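Local coordinates for botulinum neurotoxin type G (Clostridium botulinum, PDB 3MPP), which binds the surface of nerve cells through this receptor-binding domain, so that the toxin's protease light chain can be delivered into the host cytosol, at residues Y91-G102 / I176-I187; Y130-D138 / A272-Y280. The protein carries 4 engineered substitutions. All blocks are in the same frame, centred on the assembly; numbering follows the deposited sequence.

Contact 1: Y91-G102 / I176-I187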
# COMPACT_ATOMS: atom_id res chain seq x y z
N TYR A 91 15.86 15.36 -1.48
CA TYR A 91 16.23 15.38 -0.08
C TYR A 91 16.60 13.99 0.39
O TYR A 91 15.99 13.01 -0.03
CB TYR A 91 15.11 15.97 0.79
CG TYR A 91 13.76 15.29 0.62
CD1 TYR A 91 13.37 14.24 1.45
CD2 TYR A 91 12.88 15.71 -0.37
CE1 TYR A 91 12.12 13.62 1.29
CE2 TYR A 91 11.64 15.10 -0.54
CZ TYR A 91 11.27 14.06 0.29
OH TYR A 91 10.05 13.46 0.10
N THR A 92 17.62 13.92 1.23
CA THR A 92 18.07 12.66 1.80
C THR A 92 17.04 12.22 2.85
O THR A 92 16.41 13.06 3.51
CB THR A 92 19.46 12.86 2.44
OG1 THR A 92 20.34 13.37 1.45
CG2 THR A 92 20.02 11.55 2.98
N ILE A 93 16.84 10.92 2.98
CA ILE A 93 15.99 10.38 4.03
C ILE A 93 16.76 9.41 4.92
O ILE A 93 16.49 9.32 6.11
CB ILE A 93 14.72 9.70 3.49
CG1 ILE A 93 15.07 8.58 2.52
CG2 ILE A 93 13.80 10.72 2.81
CD1 ILE A 93 13.88 7.67 2.21
N ILE A 94 17.70 8.68 4.33
CA ILE A 94 18.53 7.74 5.08
C ILE A 94 19.97 7.84 4.59
O ILE A 94 20.21 7.86 3.38
CB ILE A 94 18.06 6.28 4.89
CG1 ILE A 94 16.55 6.14 5.14
CG2 ILE A 94 18.83 5.35 5.82
CD1 ILE A 94 15.97 4.80 4.69
N SER A 95 20.92 7.92 5.51
CA SER A 95 22.31 8.04 5.11
C SER A 95 23.27 7.35 6.07
O SER A 95 22.99 7.22 7.26
CB SER A 95 22.71 9.50 4.96
OG SER A 95 22.92 10.09 6.24
N CYS A 96 24.40 6.93 5.52
CA CYS A 96 25.48 6.32 6.26
C CYS A 96 26.77 6.90 5.67
O CYS A 96 27.35 6.33 4.75
CB CYS A 96 25.45 4.81 6.10
SG CYS A 96 26.55 3.89 7.19
N ILE A 97 27.20 8.03 6.22
CA ILE A 97 28.20 8.87 5.58
C ILE A 97 29.27 9.26 6.59
O ILE A 97 28.98 9.47 7.76
CB ILE A 97 27.57 10.16 5.04
CG1 ILE A 97 26.51 9.86 3.97
CG2 ILE A 97 28.65 11.13 4.53
CD1 ILE A 97 27.07 9.57 2.60
N LYS A 98 30.50 9.37 6.11
CA LYS A 98 31.61 9.77 6.96
C LYS A 98 32.64 10.46 6.08
O LYS A 98 33.04 9.92 5.05
CB LYS A 98 32.21 8.55 7.64
CG LYS A 98 33.46 8.82 8.44
CD LYS A 98 34.03 7.50 8.92
CE LYS A 98 35.41 7.66 9.51
NZ LYS A 98 36.12 6.36 9.51
N ASN A 99 33.07 11.65 6.49
CA ASN A 99 33.97 12.46 5.68
C ASN A 99 33.44 12.60 4.25
O ASN A 99 34.19 12.49 3.28
CB ASN A 99 35.37 11.84 5.66
CG ASN A 99 35.95 11.64 7.05
OD1 ASN A 99 36.18 12.60 7.79
ND2 ASN A 99 36.21 10.39 7.41
N ASP A 100 32.13 12.83 4.15
CA ASP A 100 31.47 13.07 2.87
C ASP A 100 31.40 11.82 1.98
O ASP A 100 31.05 11.91 0.81
CB ASP A 100 32.16 14.21 2.11
CG ASP A 100 31.99 15.54 2.80
OD1 ASP A 100 30.88 15.81 3.30
OD2 ASP A 100 32.97 16.31 2.86
N SER A 101 31.74 10.67 2.55
CA SER A 101 31.75 9.42 1.80
C SER A 101 30.93 8.32 2.48
O SER A 101 31.00 8.14 3.70
CB SER A 101 33.18 8.94 1.57
OG SER A 101 33.19 7.64 1.01
N GLY A 102 30.17 7.58 1.68
CA GLY A 102 29.32 6.51 2.18
C GLY A 102 28.16 6.29 1.24
O GLY A 102 28.33 6.41 0.03
N ILE A 176 34.81 3.85 -0.81
CA ILE A 176 33.61 4.35 -0.13
C ILE A 176 33.68 4.09 1.37
O ILE A 176 33.68 2.94 1.81
CB ILE A 176 32.32 3.70 -0.68
CG1 ILE A 176 32.36 3.58 -2.20
CG2 ILE A 176 31.09 4.49 -0.23
CD1 ILE A 176 32.32 4.91 -2.93
N ASN A 177 33.72 5.17 2.15
CA ASN A 177 33.77 5.07 3.61
C ASN A 177 32.57 4.35 4.22
O ASN A 177 31.46 4.39 3.67
CB ASN A 177 33.91 6.46 4.23
CG ASN A 177 35.33 7.01 4.13
OD1 ASN A 177 36.23 6.35 3.60
ND2 ASN A 177 35.53 8.22 4.63
N SER A 178 32.80 3.70 5.35
CA SER A 178 31.72 3.07 6.11
C SER A 178 31.54 3.80 7.44
O SER A 178 32.52 4.09 8.13
CB SER A 178 32.02 1.60 6.36
OG SER A 178 33.10 1.45 7.27
N SER A 179 30.30 4.10 7.80
CA SER A 179 30.02 4.80 9.04
C SER A 179 29.36 3.90 10.09
O SER A 179 28.66 2.95 9.75
CB SER A 179 29.16 6.04 8.78
OG SER A 179 28.96 6.79 9.96
N ASN A 180 29.60 4.22 11.36
CA ASN A 180 28.97 3.50 12.47
C ASN A 180 27.54 3.95 12.69
O ASN A 180 26.75 3.25 13.34
CB ASN A 180 29.78 3.70 13.75
CG ASN A 180 31.15 3.08 13.69
OD1 ASN A 180 31.32 1.94 13.24
ND2 ASN A 180 32.16 3.82 14.14
N ASP A 181 27.20 5.12 12.17
CA ASP A 181 25.85 5.66 12.35
C ASP A 181 25.02 5.61 11.08
O ASP A 181 25.50 5.90 9.98
CB ASP A 181 25.93 7.11 12.83
CG ASP A 181 26.34 7.22 14.28
OD1 ASP A 181 26.38 6.18 14.96
OD2 ASP A 181 26.63 8.35 14.73
N ILE A 182 23.75 5.23 11.24
CA ILE A 182 22.79 5.41 10.17
C ILE A 182 21.77 6.43 10.64
O ILE A 182 21.10 6.24 11.66
CB ILE A 182 22.08 4.09 9.80
CG1 ILE A 182 23.11 3.08 9.28
CG2 ILE A 182 20.96 4.36 8.77
CD1 ILE A 182 22.55 1.71 9.01
N ASP A 183 21.67 7.54 9.91
CA ASP A 183 20.74 8.60 10.27
C ASP A 183 19.48 8.54 9.43
O ASP A 183 19.53 8.60 8.20
CB ASP A 183 21.37 9.98 10.09
CG ASP A 183 22.35 10.32 11.19
OD1 ASP A 183 22.52 9.51 12.13
OD2 ASP A 183 22.96 11.41 11.11
N PHE A 184 18.34 8.46 10.11
CA PHE A 184 17.04 8.56 9.47
C PHE A 184 16.52 9.96 9.73
O PHE A 184 16.25 10.32 10.88
CB PHE A 184 16.09 7.51 10.04
CG PHE A 184 16.56 6.10 9.83
CD1 PHE A 184 15.98 5.31 8.85
CD2 PHE A 184 17.58 5.57 10.60
CE1 PHE A 184 16.41 4.01 8.65
CE2 PHE A 184 18.02 4.27 10.40
CZ PHE A 184 17.43 3.49 9.43
N LYS A 185 16.43 10.75 8.66
CA LYS A 185 16.17 12.17 8.80
C LYS A 185 16.05 12.82 7.43
O LYS A 185 16.77 12.46 6.51
CB LYS A 185 17.35 12.81 9.56
CG LYS A 185 17.22 14.27 9.86
CD LYS A 185 18.51 14.79 10.49
CE LYS A 185 18.34 16.19 11.05
NZ LYS A 185 19.47 16.57 11.95
N LEU A 186 15.13 13.77 7.29
CA LEU A 186 15.02 14.54 6.05
C LEU A 186 16.13 15.59 5.98
O LEU A 186 16.22 16.45 6.84
CB LEU A 186 13.66 15.25 5.96
CG LEU A 186 12.46 14.44 5.43
CD1 LEU A 186 12.30 13.08 6.12
CD2 LEU A 186 11.17 15.26 5.56
N ILE A 187 16.96 15.51 4.94
CA ILE A 187 18.01 16.52 4.73
C ILE A 187 17.78 17.28 3.43
O ILE A 187 17.65 16.66 2.37
CB ILE A 187 19.42 15.87 4.64
CG1 ILE A 187 19.64 14.85 5.77
CG2 ILE A 187 20.51 16.95 4.63
CD1 ILE A 187 19.50 15.43 7.16
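With CG1 beside its backbone N (chi1 -50°), I94 turns CG2 over one face of the F184 ring, whose end comes back toward I94. This CH-pi contact puts CG2 4.3 Å from the ring centroid, off-centre toward the rim, while I94 CG1 lies against F184 CD1 and I94 CD1 against F184 CE1. The I94 CG2 methyl also meets I182 CG2. F201 packs edge-to-face on F184 from strand 195-204, so this side of the strand pair points into the interior of the jelly-roll-like N-terminal subdomain. The pair itself is antiparallel, inside a seven-stranded sheet, and its register slips by one between T92 and I94, where K185 and L186 face the single residue I93; toward strand 103-108, I93 and I94 instead form a classic beta bulge opposite V105. T92 and I187 exchange two backbone bonds, as do S95 and D183; between them K185 N reaches I93 O at 2.9 Å. On the other side, T92 CB lies beside I187 CB at 3.7 Å, and D183 OD1 is held by T51. Past the strands, the S101 hydroxyl, set anti to its N (chi1 172°), receives N177 N at 2.8 Å and also bonds I117 O. N177 ND2 reaches K98 O at 3.0 Å from above the carbonyl plane, opposite the face approached by S101 N within the type I' turn.

Contact 2: Y130-D138 / A272-Y280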
# COMPACT_ATOMS: atom_id res chain seq x y z
N TYR A 130 8.46 6.14 -10.52
CA TYR A 130 7.10 5.74 -10.86
C TYR A 130 6.35 6.92 -11.47
O TYR A 130 6.67 8.08 -11.20
CB TYR A 130 6.34 5.17 -9.65
CG TYR A 130 6.39 6.04 -8.42
CD1 TYR A 130 5.52 7.12 -8.27
CD2 TYR A 130 7.32 5.80 -7.42
CE1 TYR A 130 5.57 7.93 -7.15
CE2 TYR A 130 7.38 6.60 -6.30
CZ TYR A 130 6.50 7.67 -6.17
OH TYR A 130 6.56 8.47 -5.05
N SER A 131 5.36 6.63 -12.31
CA SER A 131 4.61 7.66 -13.01
C SER A 131 3.79 8.54 -12.07
O SER A 131 3.32 8.09 -11.03
CB SER A 131 3.67 7.03 -14.05
OG SER A 131 2.90 8.01 -14.71
N ILE A 132 3.63 9.81 -12.44
CA ILE A 132 2.68 10.67 -11.76
C ILE A 132 1.63 11.13 -12.76
O ILE A 132 1.00 12.17 -12.59
CB ILE A 132 3.38 11.88 -11.10
CG1 ILE A 132 4.24 12.63 -12.12
CG2 ILE A 132 4.25 11.42 -9.94
CD1 ILE A 132 4.95 13.83 -11.51
N LYS A 133 1.43 10.33 -13.81
CA LYS A 133 0.42 10.67 -14.81
C LYS A 133 -0.62 9.57 -15.00
O LYS A 133 -1.54 9.71 -15.81
CB LYS A 133 1.08 11.02 -16.15
CG LYS A 133 2.00 12.23 -16.06
CD LYS A 133 2.83 12.38 -17.33
CE LYS A 133 3.78 13.57 -17.24
NZ LYS A 133 4.71 13.62 -18.41
N ASP A 134 -0.48 8.47 -14.27
CA ASP A 134 -1.42 7.35 -14.43
C ASP A 134 -2.71 7.63 -13.67
O ASP A 134 -2.68 8.22 -12.59
CB ASP A 134 -0.79 6.04 -13.96
CG ASP A 134 0.28 5.52 -14.92
OD1 ASP A 134 0.41 6.06 -16.04
OD2 ASP A 134 1.00 4.58 -14.54
N ASN A 135 -3.83 7.19 -14.22
CA ASN A 135 -5.10 7.32 -13.53
C ASN A 135 -5.05 6.71 -12.14
O ASN A 135 -5.58 7.28 -11.19
CB ASN A 135 -6.22 6.69 -14.34
CG ASN A 135 -6.55 7.49 -15.59
OD1 ASN A 135 -6.51 8.73 -15.57
ND2 ASN A 135 -6.87 6.80 -16.67
N ILE A 136 -4.42 5.54 -12.03
CA ILE A 136 -4.29 4.84 -10.76
C ILE A 136 -2.85 4.38 -10.57
O ILE A 136 -2.27 3.76 -11.45
CB ILE A 136 -5.25 3.60 -10.68
CG1 ILE A 136 -6.70 3.99 -10.97
CG2 ILE A 136 -5.15 2.89 -9.33
CD1 ILE A 136 -7.39 4.74 -9.82
N SER A 137 -2.28 4.67 -9.41
CA SER A 137 -0.88 4.37 -9.15
C SER A 137 -0.72 3.26 -8.11
O SER A 137 -1.37 3.29 -7.08
CB SER A 137 -0.18 5.62 -8.63
OG SER A 137 1.11 5.30 -8.16
N ASP A 138 0.17 2.30 -8.38
CA ASP A 138 0.52 1.27 -7.40
C ASP A 138 1.52 1.81 -6.37
O ASP A 138 1.92 1.08 -5.46
CB ASP A 138 1.17 0.07 -8.10
CG ASP A 138 0.25 -0.62 -9.10
OD1 ASP A 138 -0.93 -0.23 -9.23
OD2 ASP A 138 0.71 -1.56 -9.77
N ALA A 272 -0.21 20.42 -16.19
CA ALA A 272 0.91 20.21 -17.10
C ALA A 272 1.76 19.00 -16.70
O ALA A 272 2.25 18.27 -17.56
CB ALA A 272 1.78 21.46 -17.20
N ALA A 273 1.92 18.79 -15.40
CA ALA A 273 2.89 17.82 -14.91
C ALA A 273 2.26 16.51 -14.46
O ALA A 273 2.94 15.49 -14.44
CB ALA A 273 3.70 18.42 -13.78
N ILE A 274 0.99 16.54 -14.09
CA ILE A 274 0.41 15.36 -13.44
C ILE A 274 -1.02 15.05 -13.88
O ILE A 274 -1.70 15.87 -14.49
CB ILE A 274 0.46 15.49 -11.89
CG1 ILE A 274 -0.30 16.73 -11.42
CG2 ILE A 274 1.90 15.55 -11.39
CD1 ILE A 274 -1.76 16.45 -11.10
N ASN A 275 -1.45 13.84 -13.56
CA ASN A 275 -2.82 13.40 -13.81
C ASN A 275 -3.15 12.25 -12.88
O ASN A 275 -2.32 11.36 -12.68
CB ASN A 275 -2.99 12.93 -15.25
CG ASN A 275 -4.28 12.15 -15.45
OD1 ASN A 275 -5.37 12.73 -15.48
ND2 ASN A 275 -4.17 10.83 -15.54
N TYR A 276 -4.35 12.29 -12.31
CA TYR A 276 -4.84 11.20 -11.48
C TYR A 276 -6.36 11.17 -11.48
O TYR A 276 -7.00 12.21 -11.63
CB TYR A 276 -4.36 11.34 -10.02
CG TYR A 276 -4.88 12.57 -9.30
CD1 TYR A 276 -6.05 12.53 -8.55
CD2 TYR A 276 -4.16 13.77 -9.34
CE1 TYR A 276 -6.51 13.66 -7.87
CE2 TYR A 276 -4.62 14.91 -8.67
CZ TYR A 276 -5.79 14.85 -7.94
OH TYR A 276 -6.24 15.97 -7.29
N GLN A 277 -6.93 9.99 -11.26
CA GLN A 277 -8.36 9.89 -11.02
C GLN A 277 -8.66 9.95 -9.53
O GLN A 277 -7.88 9.45 -8.72
CB GLN A 277 -8.93 8.61 -11.64
CG GLN A 277 -9.08 8.75 -13.17
CD GLN A 277 -9.60 7.49 -13.81
OE1 GLN A 277 -9.48 6.40 -13.24
NE2 GLN A 277 -10.16 7.62 -15.00
N ASN A 278 -9.77 10.59 -9.18
CA ASN A 278 -10.23 10.66 -7.79
C ASN A 278 -10.63 9.31 -7.20
O ASN A 278 -11.18 8.46 -7.91
CB ASN A 278 -11.40 11.65 -7.68
CG ASN A 278 -10.96 13.08 -7.86
OD1 ASN A 278 -11.45 13.81 -8.73
ND2 ASN A 278 -9.99 13.47 -7.06
N LEU A 279 -10.38 9.14 -5.91
CA LEU A 279 -10.55 7.89 -5.17
C LEU A 279 -11.70 7.95 -4.18
O LEU A 279 -12.35 6.94 -3.89
CB LEU A 279 -9.29 7.59 -4.36
CG LEU A 279 -8.01 7.46 -5.20
CD1 LEU A 279 -6.85 7.05 -4.32
CD2 LEU A 279 -8.23 6.43 -6.31
N TYR A 280 -11.93 9.13 -3.62
CA TYR A 280 -12.96 9.26 -2.61
C TYR A 280 -14.31 9.55 -3.26
O TYR A 280 -14.82 10.65 -3.16
CB TYR A 280 -12.60 10.38 -1.64
CG TYR A 280 -11.23 10.26 -1.04
CD1 TYR A 280 -10.71 9.04 -0.67
CD2 TYR A 280 -10.48 11.41 -0.77
CE1 TYR A 280 -9.45 8.94 -0.06
CE2 TYR A 280 -9.23 11.32 -0.18
CZ TYR A 280 -8.72 10.09 0.17
OH TYR A 280 -7.47 10.01 0.76
O HOH W 1 -5.47 7.86 -8.62
O HOH W 2 -7.63 11.31 -16.70
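The interface between the N-terminal jelly-roll-like subdomain and the C-terminal beta-trefoil runs through this contact, where the loop 130-138 lies along the short edge strand 275-277. Two backbone bonds mark its ends: N275 N to I132 O, and Q277 N to N135 O at 3.0 Å. Between them the N275 carboxamide reaches across, its CG anti to the backbone N (chi1 165°). Its ND2 gives one proton to K133 O at 2.9 Å and the other to N135 OD1 at 3.1 Å; both acceptors lie in its amide plane, although the donor stands above each carbonyl plane. A water joins N135 OD1 to N275 OD1, and another links N135 O to Q277 O. The N135 amide stacks on that of Q277, planes 12° apart and N135 CG to Q277 CD 3.5 Å, while N249 holds Q277 OE1. At the two ends apolar groups meet: I132 CD1 presses on I274 CG2 at 3.5 Å, and I136 CD1 touches L279 CD2 at 4.0 Å. With both ND2 protons engaged, rotation of the N275 amide is restricted, and here the two subdomains meet mainly through polar groups, partly by way of water.

In the fold
Contact 1 lies wholly within the N-terminal subdomain, whereas contact 2 joins that subdomain to the C-terminal one; their centres are about 32 Å apart. Both are partly buried, but contact 1 has an apolar side turned into the sandwich interior, a mixed side with S95 and D183 partly exposed, and an exposed turn. Contact 2 has its apolar pairs at its margins, not gathered on one face. Strand pairing dominates the first, its regular pattern broken by one bulge; the second pairs a loop with a strand, the doubly engaged N275 amide and two bridging waters carrying much of the rest. The sheet of contact 1 has strand 123-129 at one edge, and this runs into loop 130-138.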